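Local coordinates for protein endolysin (Escherichia coli O157 typing phage 15, PDB 7M5I) that probably degrades host peptidoglycan as a lysozyme (glycoside hydrolase family 24), helping to lyse the bacterial cell and release new phage particles, at residues V92-N97 with R147-I152. Residues are numbered along the deposited sequence; the frame is centred on the assembly and turned at random.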
ATOM      1  N   VAL A  92       3.155  -5.356  -1.016  1.00 24.21           N
ATOM      2  CA  VAL A  92       1.905  -4.858  -1.688  1.00 25.42           C
ATOM      3  C   VAL A  92       1.407  -3.618  -0.949  1.00 24.72           C
ATOM      4  O   VAL A  92       1.166  -2.607  -1.609  1.00 25.82           O
ATOM      5  CB  VAL A  92       0.818  -5.942  -1.762  1.00 24.63           C
ATOM      6  CG1 VAL A  92      -0.528  -5.375  -2.230  1.00 24.04           C
ATOM      7  CG2 VAL A  92       1.249  -7.041  -2.725  1.00 26.39           C
ATOM      8  N   SER A  93       1.340  -3.665   0.390  1.00 23.75           N
ATOM      9  CA  SER A  93       0.945  -2.459   1.191  1.00 24.04           C
ATOM     10  C   SER A  93       1.796  -1.235   0.794  1.00 25.76           C
ATOM     11  O   SER A  93       1.240  -0.137   0.522  1.00 24.71           O
ATOM     12  CB  SER A  93       0.997  -2.730   2.641  1.00 25.18           C
ATOM     13  OG  SER A  93       0.567  -1.584   3.367  1.00 24.39           O
ATOM     14  N   GLU A  94       3.102  -1.352   0.756  1.00 24.55           N
ATOM     15  CA  GLU A  94       3.988  -0.211   0.466  1.00 26.26           C
ATOM     16  C   GLU A  94       3.807   0.231  -0.991  1.00 27.18           C
ATOM     17  O   GLU A  94       3.731   1.495  -1.242  1.00 27.93           O
ATOM     18  CB  GLU A  94       5.446  -0.514   0.783  1.00 26.08           C
ATOM     19  CG  GLU A  94       6.348   0.664   0.485  1.00 25.98           C
ATOM     20  CD  GLU A  94       7.602   0.824   1.289  1.00 28.88           C
ATOM     21  OE1 GLU A  94       8.386   1.781   1.023  1.00 28.72           O
ATOM     22  OE2 GLU A  94       7.784   0.050   2.235  1.00 30.94           O
ATOM     23  N   THR A  95       3.721  -0.724  -1.924  1.00 26.50           N
ATOM     24  CA  THR A  95       3.574  -0.383  -3.355  1.00 28.69           C
ATOM     25  C   THR A  95       2.229   0.340  -3.570  1.00 29.46           C
ATOM     26  O   THR A  95       2.182   1.262  -4.393  1.00 29.41           O
ATOM     27  CB  THR A  95       3.661  -1.645  -4.236  1.00 31.05           C
ATOM     28  OG1 THR A  95       4.900  -2.274  -3.944  1.00 29.51           O
ATOM     29  CG2 THR A  95       3.587  -1.326  -5.706  1.00 32.06           C
ATOM     30  N   TYR A  96       1.196  -0.063  -2.853  1.00 28.30           N
ATOM     31  CA  TYR A  96      -0.140   0.553  -2.939  1.00 28.64           C
ATOM     32  C   TYR A  96      -0.068   2.043  -2.578  1.00 31.52           C
ATOM     33  O   TYR A  96      -0.873   2.866  -3.086  1.00 30.70           O
ATOM     34  CB  TYR A  96      -1.110  -0.187  -2.026  1.00 28.94           C
ATOM     35  CG  TYR A  96      -2.529   0.274  -2.241  1.00 32.38           C
ATOM     36  CD1 TYR A  96      -3.076   0.168  -3.513  1.00 35.40           C
ATOM     37  CD2 TYR A  96      -3.305   0.819  -1.240  1.00 33.81           C
ATOM     38  CE1 TYR A  96      -4.371   0.574  -3.774  1.00 41.66           C
ATOM     39  CE2 TYR A  96      -4.608   1.229  -1.475  1.00 33.58           C
ATOM     40  CZ  TYR A  96      -5.147   1.101  -2.746  1.00 39.11           C
ATOM     41  OH  TYR A  96      -6.382   1.567  -3.110  1.00 38.03           O
ATOM     42  N   ASN A  97       0.890   2.415  -1.741  1.00 29.11           N
ATOM     43  CA  ASN A  97       1.089   3.812  -1.287  1.00 31.04           C
ATOM     44  C   ASN A  97       2.061   4.530  -2.211  1.00 32.20           C
ATOM     45  O   ASN A  97       1.781   5.678  -2.633  1.00 31.31           O
ATOM     46  CB  ASN A  97       1.503   3.782   0.186  1.00 30.66           C
ATOM     47  CG  ASN A  97       1.823   5.145   0.755  1.00 34.27           C
ATOM     48  OD1 ASN A  97       2.931   5.393   1.172  1.00 33.75           O
ATOM     49  ND2 ASN A  97       0.872   6.068   0.646  1.00 36.07           N
ATOM     50  N   ARG A 147       7.316   1.952   9.253  1.00 24.20           N
ATOM     51  CA  ARG A 147       7.821   1.061  10.329  1.00 26.12           C
ATOM     52  C   ARG A 147       6.848  -0.131  10.515  1.00 25.01           C
ATOM     53  O   ARG A 147       7.341  -1.292  10.717  1.00 23.54           O
ATOM     54  CB  ARG A 147       8.207   1.799  11.593  1.00 27.61           C
ATOM     55  CG  ARG A 147       7.043   2.360  12.331  1.00 29.50           C
ATOM     56  CD  ARG A 147       6.692   1.527  13.546  1.00 30.69           C
ATOM     57  NE  ARG A 147       5.519   2.133  14.128  1.00 29.71           N
ATOM     58  CZ  ARG A 147       4.818   1.611  15.130  1.00 29.43           C
ATOM     59  NH1 ARG A 147       5.274   0.510  15.703  1.00 27.67           N
ATOM     60  NH2 ARG A 147       3.751   2.212  15.599  1.00 28.96           N
ATOM     61  N   MET A 148       5.528   0.080  10.434  1.00 23.10           N
ATOM     62  CA  MET A 148       4.570  -1.044  10.569  1.00 22.80           C
ATOM     63  C   MET A 148       4.670  -2.009   9.364  1.00 23.82           C
ATOM     64  O   MET A 148       4.555  -3.227   9.567  1.00 22.68           O
ATOM     65  CB  MET A 148       3.162  -0.485  10.764  1.00 24.38           C
ATOM     66  CG  MET A 148       3.006   0.169  12.106  1.00 26.10           C
ATOM     67  SD  MET A 148       1.272   0.607  12.359  1.00 28.46           S
ATOM     68  CE  MET A 148       1.207   0.999  14.105  1.00 40.75           C
ATOM     69  N   GLU A 149       4.935  -1.511   8.166  1.00 22.47           N
ATOM     70  CA  GLU A 149       5.101  -2.397   6.979  1.00 23.25           C
ATOM     71  C   GLU A 149       6.416  -3.185   7.144  1.00 24.68           C
ATOM     72  O   GLU A 149       6.390  -4.405   6.830  1.00 24.19           O
ATOM     73  CB  GLU A 149       5.058  -1.610   5.672  1.00 22.50           C
ATOM     74  CG  GLU A 149       3.650  -1.115   5.307  1.00 22.17           C
ATOM     75  CD  GLU A 149       3.569  -0.004   4.264  1.00 23.70           C
ATOM     76  OE1 GLU A 149       4.626   0.650   3.999  1.00 27.06           O
ATOM     77  OE2 GLU A 149       2.455   0.162   3.692  1.00 25.07           O
ATOM     78  N   ALA A 150       7.488  -2.586   7.646  1.00 24.13           N
ATOM     79  CA  ALA A 150       8.750  -3.339   7.935  1.00 25.26           C
ATOM     80  C   ALA A 150       8.497  -4.449   8.970  1.00 25.53           C
ATOM     81  O   ALA A 150       9.071  -5.568   8.830  1.00 27.20           O
ATOM     82  CB  ALA A 150       9.825  -2.384   8.394  1.00 27.01           C
ATOM     83  N   ASP A 151       7.670  -4.188   9.996  1.00 23.82           N
ATOM     84  CA  ASP A 151       7.323  -5.233  10.994  1.00 25.82           C
ATOM     85  C   ASP A 151       6.587  -6.399  10.311  1.00 25.75           C
ATOM     86  O   ASP A 151       6.820  -7.596  10.700  1.00 25.66           O
ATOM     87  CB  ASP A 151       6.515  -4.645  12.148  1.00 27.19           C
ATOM     88  CG  ASP A 151       7.290  -3.730  13.085  1.00 29.99           C
ATOM     89  OD1 ASP A 151       8.522  -3.853  13.127  1.00 32.52           O
ATOM     90  OD2 ASP A 151       6.637  -2.876  13.763  1.00 33.20           O
ATOM     91  N   ILE A 152       5.691  -6.125   9.364  1.00 24.64           N
ATOM     92  CA  ILE A 152       4.993  -7.233   8.640  1.00 23.56           C
ATOM     93  C   ILE A 152       6.080  -8.009   7.879  1.00 25.41           C
ATOM     94  O   ILE A 152       6.115  -9.229   7.980  1.00 25.38           O
ATOM     95  CB  ILE A 152       3.919  -6.695   7.671  1.00 24.42           C
ATOM     96  CG1 ILE A 152       2.802  -5.960   8.427  1.00 23.91           C
ATOM     97  CG2 ILE A 152       3.362  -7.809   6.817  1.00 23.50           C
ATOM     98  CD1 ILE A 152       1.829  -5.226   7.526  1.00 24.72           C
TER
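E149 reaches from helix 140-155 to the flank of helix 85-98 and takes a hydrogen bond from S93, with S93 OG 2.6 Å from E149 OE2. The hydroxyl arrives on the anti side of the carboxylate, 21° out of its plane. Torsions on both sides bring the partners together: S93 OG lies opposite its own backbone N (chi1 -178°), while E149 turns CG anti to its own carbonyl carbon and then runs extended, carrying the carboxylate across. The CA atoms of E94 and E149 are 7.0 Å apart, the closest pair of the two segments. E149 OE1 rests 3.5 Å from E94 CB. E94 is extended too, and its OE2 sits 3.7 Å from E149 OE1, the two carboxylate planes being nearly parallel, 15° apart. R145 and R146, just ahead on helix 140-155, form salt bridges to OE2 and OE1 of E149 respectively, and R146 also makes a long, weak ion pair with E94. F20 of helix 11-21, next to the predicted catalytic residue E21, packs on both S93 and E149. The contact thus joins two helices of the lysozyme fold through a buried carboxylate gripped by a hydroxyl and two arginines; the positive charge of the arginines probably offsets the repulsion between the two glutamates.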